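Local coordinates for protein adenosylmethionine-8-amino-7-oxononanoate aminotransferase (Methanocaldococcus jannaschii, PDB 6ZHK) that probably transfers the amino group of S-adenosylmethionine to 8-amino-7-oxononanoate in biotin biosynthesis, as a homodimeric pyridoxal-phosphate-dependent aminotransferase of class III, at residues I221-G235 with V254-D268. Sequence-based numbering, arbitrary orientation.
Sequences IEKHAEEVFCVILEG and VAKACKENDVIFILD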
ATOM      1  N   ILE A 221      22.520  11.679  17.312  1.00 16.60           N
ATOM      2  CA  ILE A 221      21.920  10.609  18.097  1.00 18.83           C
ATOM      3  C   ILE A 221      22.159  10.836  19.591  1.00 25.04           C
ATOM      4  O   ILE A 221      21.239  10.731  20.410  1.00 24.30           O
ATOM      5  CB  ILE A 221      22.386   9.210  17.600  1.00 17.37           C
ATOM      6  CG1 ILE A 221      21.885   8.996  16.169  1.00 19.22           C
ATOM      7  CG2 ILE A 221      21.923   8.109  18.576  1.00 19.12           C
ATOM      8  CD1 ILE A 221      22.542   7.809  15.432  1.00 19.67           C
ATOM      9  N   GLU A 222      23.403  11.170  19.951  1.00 22.86           N
ATOM     10  CA  GLU A 222      23.718  11.402  21.349  1.00 23.93           C
ATOM     11  C   GLU A 222      22.927  12.599  21.885  1.00 22.17           C
ATOM     12  O   GLU A 222      22.430  12.555  23.001  1.00 26.26           O
ATOM     13  CB  GLU A 222      25.219  11.659  21.504  1.00 22.74           C
ATOM     14  CG  GLU A 222      26.051  10.434  21.195  1.00 22.99           C
ATOM     15  CD  GLU A 222      27.540  10.685  21.097  1.00 24.56           C
ATOM     16  OE1 GLU A 222      27.931  11.840  20.765  1.00 25.75           O
ATOM     17  OE2 GLU A 222      28.295   9.723  21.328  1.00 27.63           O
ATOM     18  N   LYS A 223      22.828  13.650  21.116  1.00 19.49           N
ATOM     19  CA  LYS A 223      22.145  14.853  21.561  1.00 23.41           C
ATOM     20  C   LYS A 223      20.635  14.638  21.703  1.00 21.46           C
ATOM     21  O   LYS A 223      20.087  15.082  22.698  1.00 19.47           O
ATOM     22  CB  LYS A 223      22.371  16.027  20.598  1.00 22.69           C
ATOM     23  CG  LYS A 223      21.734  17.348  21.025  1.00 27.05           C
ATOM     24  CD  LYS A 223      22.028  18.389  19.978  1.00 30.78           C
ATOM     25  CE  LYS A 223      21.783  19.833  20.377  1.00 36.79           C
ATOM     26  NZ  LYS A 223      22.262  20.705  19.276  1.00 41.51           N
ATOM     27  N   HIS A 224      19.991  13.905  20.779  1.00 20.49           N
ATOM     28  CA  HIS A 224      18.527  13.897  20.753  1.00 19.85           C
ATOM     29  C   HIS A 224      17.922  12.553  21.175  1.00 22.68           C
ATOM     30  O   HIS A 224      16.715  12.398  21.094  1.00 20.90           O
ATOM     31  CB  HIS A 224      18.039  14.282  19.363  1.00 18.56           C
ATOM     32  CG  HIS A 224      18.448  15.677  19.012  1.00 22.97           C
ATOM     33  ND1 HIS A 224      17.924  16.772  19.704  1.00 22.27           N
ATOM     34  CD2 HIS A 224      19.283  16.158  18.068  1.00 20.36           C
ATOM     35  CE1 HIS A 224      18.432  17.879  19.197  1.00 24.80           C
ATOM     36  NE2 HIS A 224      19.261  17.537  18.173  1.00 23.20           N
ATOM     37  N   ALA A 225      18.752  11.596  21.614  1.00 20.48           N
ATOM     38  CA  ALA A 225      18.381  10.241  21.978  1.00 19.52           C
ATOM     39  C   ALA A 225      17.065  10.139  22.768  1.00 21.14           C
ATOM     40  O   ALA A 225      16.216   9.312  22.415  1.00 19.71           O
ATOM     41  CB  ALA A 225      19.549   9.580  22.709  1.00 19.04           C
ATOM     42  N   GLU A 226      16.896  10.975  23.818  1.00 17.69           N
ATOM     43  CA  GLU A 226      15.784  10.740  24.731  1.00 17.64           C
ATOM     44  C   GLU A 226      14.516  11.371  24.141  1.00 18.01           C
ATOM     45  O   GLU A 226      13.456  11.239  24.721  1.00 18.36           O
ATOM     46  CB  GLU A 226      16.075  11.287  26.142  1.00 22.54           C
ATOM     47  CG  GLU A 226      17.203  10.484  26.821  1.00 26.12           C
ATOM     48  CD  GLU A 226      17.602  10.837  28.253  1.00 31.51           C
ATOM     49  OE1 GLU A 226      16.735  11.165  29.065  1.00 32.73           O
ATOM     50  OE2 GLU A 226      18.804  10.794  28.559  1.00 36.59           O
ATOM     51  N   GLU A 227      14.625  12.037  22.997  1.00 17.52           N
ATOM     52  CA  GLU A 227      13.431  12.619  22.381  1.00 20.66           C
ATOM     53  C   GLU A 227      13.094  11.957  21.054  1.00 19.46           C
ATOM     54  O   GLU A 227      12.215  12.438  20.312  1.00 16.84           O
ATOM     55  CB  GLU A 227      13.539  14.135  22.195  1.00 24.31           C
ATOM     56  CG  GLU A 227      14.478  14.607  21.111  1.00 31.17           C
ATOM     57  CD  GLU A 227      14.818  16.105  21.178  1.00 42.29           C
ATOM     58  OE1 GLU A 227      14.026  16.905  20.658  1.00 49.81           O
ATOM     59  OE2 GLU A 227      15.896  16.482  21.741  1.00 38.84           O
ATOM     60  N   VAL A 228      13.748  10.838  20.748  1.00 19.34           N
ATOM     61  CA  VAL A 228      13.662  10.279  19.388  1.00 19.37           C
ATOM     62  C   VAL A 228      13.167   8.832  19.482  1.00 17.29           C
ATOM     63  O   VAL A 228      13.606   8.115  20.386  1.00 19.91           O
ATOM     64  CB  VAL A 228      15.069  10.415  18.750  1.00 22.96           C
ATOM     65  CG1 VAL A 228      15.438   9.298  17.788  1.00 25.20           C
ATOM     66  CG2 VAL A 228      15.240  11.793  18.104  1.00 20.53           C
ATOM     67  N   PHE A 229      12.214   8.426  18.615  1.00 16.56           N
ATOM     68  CA  PHE A 229      11.734   7.038  18.599  1.00 15.39           C
ATOM     69  C   PHE A 229      12.412   6.146  17.558  1.00 17.52           C
ATOM     70  O   PHE A 229      12.287   4.909  17.642  1.00 16.68           O
ATOM     71  CB  PHE A 229      10.208   6.961  18.503  1.00 15.86           C
ATOM     72  CG  PHE A 229       9.671   7.538  17.222  1.00 15.44           C
ATOM     73  CD1 PHE A 229       9.641   6.739  16.078  1.00 14.68           C
ATOM     74  CD2 PHE A 229       9.294   8.873  17.125  1.00 14.79           C
ATOM     75  CE1 PHE A 229       9.151   7.253  14.871  1.00 14.90           C
ATOM     76  CE2 PHE A 229       8.760   9.366  15.933  1.00 14.37           C
ATOM     77  CZ  PHE A 229       8.684   8.563  14.802  1.00 13.59           C
ATOM     78  N   CYS A 230      13.141   6.755  16.619  1.00 14.65           N
ATOM     79  CA  CYS A 230      13.969   5.928  15.742  1.00 16.47           C
ATOM     80  C   CYS A 230      15.008   6.759  14.987  1.00 16.25           C
ATOM     81  O   CYS A 230      14.951   7.986  14.994  1.00 16.30           O
ATOM     82  CB  CYS A 230      13.076   5.222  14.723  1.00 15.29           C
ATOM     83  SG  CYS A 230      12.436   6.355  13.447  1.00 19.49           S
ATOM     84  N   VAL A 231      16.029   6.055  14.454  1.00 16.27           N
ATOM     85  CA  VAL A 231      16.918   6.485  13.389  1.00 14.25           C
ATOM     86  C   VAL A 231      16.576   5.565  12.214  1.00 14.34           C
ATOM     87  O   VAL A 231      16.369   4.387  12.429  1.00 15.03           O
ATOM     88  CB  VAL A 231      18.399   6.336  13.788  1.00 13.88           C
ATOM     89  CG1 VAL A 231      19.271   6.434  12.521  1.00 16.18           C
ATOM     90  CG2 VAL A 231      18.789   7.373  14.859  1.00 16.86           C
ATOM     91  N   ILE A 232      16.350   6.103  11.025  1.00 15.34           N
ATOM     92  CA  ILE A 232      16.004   5.293   9.864  1.00 12.63           C
ATOM     93  C   ILE A 232      16.933   5.705   8.731  1.00 14.05           C
ATOM     94  O   ILE A 232      17.204   6.918   8.567  1.00 15.45           O
ATOM     95  CB  ILE A 232      14.515   5.396   9.491  1.00 13.19           C
ATOM     96  CG1 ILE A 232      14.258   4.533   8.234  1.00 13.20           C
ATOM     97  CG2 ILE A 232      14.146   6.838   9.251  1.00 13.67           C
ATOM     98  CD1 ILE A 232      12.762   4.447   7.835  1.00 11.66           C
ATOM     99  N   LEU A 233      17.494   4.692   8.046  1.00 13.78           N
ATOM    100  CA  LEU A 233      18.390   4.877   6.907  1.00 14.30           C
ATOM    101  C   LEU A 233      18.031   3.842   5.863  1.00 13.30           C
ATOM    102  O   LEU A 233      17.498   2.776   6.207  1.00 12.90           O
ATOM    103  CB  LEU A 233      19.854   4.578   7.372  1.00 16.30           C
ATOM    104  CG  LEU A 233      20.412   5.574   8.397  1.00 19.88           C
ATOM    105  CD1 LEU A 233      21.848   5.194   8.803  1.00 17.96           C
ATOM    106  CD2 LEU A 233      20.401   6.956   7.791  1.00 18.34           C
ATOM    107  N   GLU A 234      18.443   4.092   4.613  1.00 14.29           N
ATOM    108  CA  GLU A 234      18.379   3.070   3.555  1.00 15.37           C
ATOM    109  C   GLU A 234      19.509   2.034   3.714  1.00 16.83           C
ATOM    110  O   GLU A 234      20.490   2.292   4.394  1.00 20.73           O
ATOM    111  CB  GLU A 234      18.483   3.786   2.200  1.00 12.97           C
ATOM    112  CG  GLU A 234      17.199   4.574   1.859  1.00 15.32           C
ATOM    113  CD  GLU A 234      17.315   5.467   0.629  1.00 16.34           C
ATOM    114  OE1 GLU A 234      17.295   4.918  -0.461  1.00 18.61           O
ATOM    115  OE2 GLU A 234      17.566   6.696   0.779  1.00 17.16           O
ATOM    116  N   GLY A 235      19.425   0.897   3.002  1.00 19.02           N
ATOM    117  CA  GLY A 235      20.332  -0.238   3.202  1.00 17.75           C
ATOM    118  C   GLY A 235      21.651  -0.080   2.427  1.00 19.38           C
ATOM    119  O   GLY A 235      22.017  -0.898   1.587  1.00 18.37           O
ATOM    120  N   VAL A 254      26.455   3.982  12.948  1.00 18.95           N
ATOM    121  CA  VAL A 254      25.141   4.473  13.378  1.00 16.72           C
ATOM    122  C   VAL A 254      24.443   3.412  14.234  1.00 15.33           C
ATOM    123  O   VAL A 254      23.920   3.687  15.303  1.00 17.43           O
ATOM    124  CB  VAL A 254      24.280   4.881  12.167  1.00 16.65           C
ATOM    125  CG1 VAL A 254      22.830   5.101  12.587  1.00 16.21           C
ATOM    126  CG2 VAL A 254      24.838   6.086  11.426  1.00 20.58           C
ATOM    127  N   ALA A 255      24.429   2.177  13.766  1.00 14.97           N
ATOM    128  CA  ALA A 255      23.828   1.110  14.548  1.00 16.75           C
ATOM    129  C   ALA A 255      24.443   1.036  15.940  1.00 17.27           C
ATOM    130  O   ALA A 255      23.750   0.794  16.925  1.00 17.09           O
ATOM    131  CB  ALA A 255      23.965  -0.196  13.792  1.00 17.18           C
ATOM    132  N   LYS A 256      25.769   1.187  16.030  1.00 20.09           N
ATOM    133  CA  LYS A 256      26.385   1.034  17.337  1.00 18.03           C
ATOM    134  C   LYS A 256      25.918   2.195  18.213  1.00 17.01           C
ATOM    135  O   LYS A 256      25.624   1.998  19.386  1.00 18.96           O
ATOM    136  CB  LYS A 256      27.908   1.051  17.169  1.00 18.93           C
ATOM    137  CG  LYS A 256      28.753   1.100  18.442  1.00 26.38           C
ATOM    138  CD  LYS A 256      30.229   1.009  18.028  1.00 25.66           C
ATOM    139  CE  LYS A 256      31.244   0.661  19.110  1.00 33.33           C
ATOM    140  NZ  LYS A 256      31.500   1.812  19.990  1.00 32.68           N
ATOM    141  N   ALA A 257      25.843   3.397  17.632  1.00 17.89           N
ATOM    142  CA  ALA A 257      25.383   4.573  18.355  1.00 20.58           C
ATOM    143  C   ALA A 257      23.928   4.397  18.808  1.00 18.03           C
ATOM    144  O   ALA A 257      23.595   4.773  19.936  1.00 15.37           O
ATOM    145  CB  ALA A 257      25.566   5.798  17.494  1.00 17.56           C
ATOM    146  N   CYS A 258      23.071   3.810  17.948  1.00 18.25           N
ATOM    147  CA  CYS A 258      21.698   3.516  18.370  1.00 17.99           C
ATOM    148  C   CYS A 258      21.664   2.541  19.550  1.00 19.88           C
ATOM    149  O   CYS A 258      20.935   2.720  20.529  1.00 20.15           O
ATOM    150  CB  CYS A 258      20.883   2.963  17.214  1.00 19.08           C
ATOM    151  SG  CYS A 258      20.599   4.204  15.930  1.00 18.93           S
ATOM    152  N   LYS A 259      22.506   1.507  19.509  1.00 22.41           N
ATOM    153  CA  LYS A 259      22.578   0.556  20.610  1.00 22.39           C
ATOM    154  C   LYS A 259      23.027   1.249  21.897  1.00 21.90           C
ATOM    155  O   LYS A 259      22.392   1.042  22.945  1.00 20.44           O
ATOM    156  CB  LYS A 259      23.496  -0.620  20.236  1.00 27.04           C
ATOM    157  CG  LYS A 259      23.433  -1.848  21.145  1.00 30.38           C
ATOM    158  CD  LYS A 259      24.347  -2.988  20.676  1.00 31.91           C
ATOM    159  CE  LYS A 259      24.392  -4.184  21.618  1.00 37.72           C
ATOM    160  NZ  LYS A 259      23.051  -4.811  21.761  1.00 39.75           N
ATOM    161  N   GLU A 260      24.070   2.083  21.805  1.00 20.09           N
ATOM    162  CA  GLU A 260      24.664   2.687  22.994  1.00 21.92           C
ATOM    163  C   GLU A 260      23.748   3.753  23.582  1.00 23.67           C
ATOM    164  O   GLU A 260      23.871   4.047  24.770  1.00 22.64           O
ATOM    165  CB  GLU A 260      26.050   3.274  22.714  1.00 25.19           C
ATOM    166  CG  GLU A 260      27.071   2.163  22.600  1.00 29.98           C
ATOM    167  CD  GLU A 260      28.478   2.596  22.255  1.00 39.06           C
ATOM    168  OE1 GLU A 260      28.658   3.793  21.933  1.00 39.00           O
ATOM    169  OE2 GLU A 260      29.391   1.717  22.305  1.00 42.44           O
ATOM    170  N   ASN A 261      22.801   4.268  22.781  1.00 16.89           N
ATOM    171  CA  ASN A 261      21.972   5.375  23.234  1.00 19.85           C
ATOM    172  C   ASN A 261      20.502   4.996  23.311  1.00 17.83           C
ATOM    173  O   ASN A 261      19.667   5.892  23.472  1.00 18.45           O
ATOM    174  CB  ASN A 261      22.120   6.624  22.343  1.00 20.96           C
ATOM    175  CG  ASN A 261      23.483   7.290  22.401  1.00 24.65           C
ATOM    176  OD1 ASN A 261      24.390   7.048  21.575  1.00 25.04           O
ATOM    177  ND2 ASN A 261      23.631   8.202  23.337  1.00 22.89           N
ATOM    178  N   ASP A 262      20.176   3.696  23.249  1.00 17.66           N
ATOM    179  CA  ASP A 262      18.830   3.236  23.516  1.00 16.87           C
ATOM    180  C   ASP A 262      17.862   3.829  22.506  1.00 17.04           C
ATOM    181  O   ASP A 262      16.779   4.242  22.902  1.00 18.26           O
ATOM    182  CB  ASP A 262      18.362   3.567  24.947  1.00 20.24           C
ATOM    183  CG  ASP A 262      17.035   2.914  25.333  1.00 22.01           C
ATOM    184  OD1 ASP A 262      16.754   1.759  24.888  1.00 18.25           O
ATOM    185  OD2 ASP A 262      16.258   3.598  26.051  1.00 26.60           O
ATOM    186  N   VAL A 263      18.262   3.873  21.225  1.00 17.74           N
ATOM    187  CA  VAL A 263      17.349   4.278  20.160  1.00 16.06           C
ATOM    188  C   VAL A 263      17.105   3.115  19.180  1.00 14.42           C
ATOM    189  O   VAL A 263      18.032   2.452  18.775  1.00 16.91           O
ATOM    190  CB  VAL A 263      17.868   5.520  19.415  1.00 15.22           C
ATOM    191  CG1 VAL A 263      16.972   5.922  18.206  1.00 13.44           C
ATOM    192  CG2 VAL A 263      18.145   6.690  20.367  1.00 16.67           C
ATOM    193  N   ILE A 264      15.856   2.902  18.731  1.00 14.04           N
ATOM    194  CA  ILE A 264      15.528   1.918  17.681  1.00 13.66           C
ATOM    195  C   ILE A 264      16.162   2.342  16.348  1.00 14.92           C
ATOM    196  O   ILE A 264      16.100   3.516  15.934  1.00 14.04           O
ATOM    197  CB  ILE A 264      13.994   1.748  17.528  1.00 12.29           C
ATOM    198  CG1 ILE A 264      13.450   0.780  18.582  1.00 14.47           C
ATOM    199  CG2 ILE A 264      13.652   1.216  16.129  1.00 12.97           C
ATOM    200  CD1 ILE A 264      11.916   0.837  18.677  1.00 13.22           C
ATOM    201  N   PHE A 265      16.771   1.346  15.661  1.00 15.01           N
ATOM    202  CA  PHE A 265      17.353   1.605  14.354  1.00 14.47           C
ATOM    203  C   PHE A 265      16.531   0.840  13.320  1.00 13.88           C
ATOM    204  O   PHE A 265      16.377  -0.384  13.426  1.00 12.63           O
ATOM    205  CB  PHE A 265      18.829   1.154  14.296  1.00 16.54           C
ATOM    206  CG  PHE A 265      19.504   1.375  12.954  1.00 17.08           C
ATOM    207  CD1 PHE A 265      19.206   2.493  12.173  1.00 18.31           C
ATOM    208  CD2 PHE A 265      20.445   0.480  12.465  1.00 20.08           C
ATOM    209  CE1 PHE A 265      19.823   2.703  10.945  1.00 17.86           C
ATOM    210  CE2 PHE A 265      21.055   0.671  11.219  1.00 20.49           C
ATOM    211  CZ  PHE A 265      20.748   1.789  10.470  1.00 19.34           C
ATOM    212  N   ILE A 266      15.947   1.584  12.338  1.00 13.61           N
ATOM    213  CA  ILE A 266      15.163   0.990  11.284  1.00 12.15           C
ATOM    214  C   ILE A 266      15.990   1.001  10.022  1.00 11.73           C
ATOM    215  O   ILE A 266      16.461   2.056   9.641  1.00 15.52           O
ATOM    216  CB  ILE A 266      13.884   1.838  11.077  1.00 12.74           C
ATOM    217  CG1 ILE A 266      13.109   1.929  12.402  1.00 12.86           C
ATOM    218  CG2 ILE A 266      13.111   1.218   9.913  1.00 14.29           C
ATOM    219  CD1 ILE A 266      11.741   2.697  12.202  1.00 10.90           C
ATOM    220  N   LEU A 267      16.155  -0.153   9.370  1.00 12.30           N
ATOM    221  CA  LEU A 267      16.877  -0.148   8.097  1.00 14.32           C
ATOM    222  C   LEU A 267      15.863  -0.457   7.004  1.00 14.56           C
ATOM    223  O   LEU A 267      15.155  -1.472   7.031  1.00 15.36           O
ATOM    224  CB  LEU A 267      17.995  -1.185   8.109  1.00 12.53           C
ATOM    225  CG  LEU A 267      19.048  -1.066   7.006  1.00 13.37           C
ATOM    226  CD1 LEU A 267      19.878   0.188   7.242  1.00 13.34           C
ATOM    227  CD2 LEU A 267      19.959  -2.326   6.991  1.00 12.78           C
ATOM    228  N   ASP A 268      15.802   0.471   6.018  1.00 16.28           N
ATOM    229  CA  ASP A 268      14.895   0.293   4.910  1.00 13.93           C
ATOM    230  C   ASP A 268      15.636  -0.418   3.765  1.00 13.60           C
ATOM    231  O   ASP A 268      16.378   0.222   3.032  1.00 15.73           O
ATOM    232  CB  ASP A 268      14.357   1.662   4.475  1.00 17.03           C
ATOM    233  CG  ASP A 268      13.504   1.584   3.220  1.00 17.03           C
ATOM    234  OD1 ASP A 268      13.398   0.473   2.652  1.00 14.09           O
ATOM    235  OD2 ASP A 268      12.896   2.632   2.885  1.00 19.59           O
TER
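Val231 and Val254 meet at the apolar centre of this contact, a worked example of how a parallel strand pair and the helix leading into one of its strands share a core. The CG1 branches touch at 3.8 Å, Val231 CG1 lying anti to the backbone N (chi1 165°), which aims it at Val254, while CG2 lies against Cys258 SG one turn further along the same helix. Leu233 CD1 reaches the same Val254 methyl and the CE1 corner of Phe265, and Val254 CG1 sits over one ring face, offset toward the rim. From the preceding helix, 211-224, Ile221 sets its side chain as a knob among Val254, Ala257, Cys258 and Asn261 of helix 254-261, its CD1 3.9 Å from Val254 CG1; Val263 continues the packing to Ala225 and Val228. The other sheet face carries Ile232 and Ile266: Ile266 CG2 meets Ile232 CD1 at 3.9 Å, while its CD1 lies 3.8 Å from Cys230 CB. With an alanine in place of Ile266, the methyls against Cys230 and Ile232 are gone, and a gap is likely to open between those two side chains.

Between the faces, strands 230-234 and 265-268 run parallel with a ladder of four backbone bonds. Val231 N gives to Ile264 O and its O accepts from Ile266 N (2.8 Å, nearly straight at 177°); Leu233 likewise bonds Ile266 O and Asp268 N. At the polar edge, Asp268, predicted to bind pyridoxal phosphate, has OD2 hydrogen-bonded to His156 ND1 and OD1 to Val270 N; Glu234 OE1 is bonded to Gly239 N and OE2 to Tyr155 N.

The antiparallel approach of helix 254-261 to strand 230-234, 10.1 Å between axes, belongs to a right-handed beta-alpha-beta crossover in the large-domain sheet of a fold-type I aminotransferase. Strand 147-151 flanks 228-234, strand 296-299 flanks 265-268, and helix 122-140 packs on the Ile266 face.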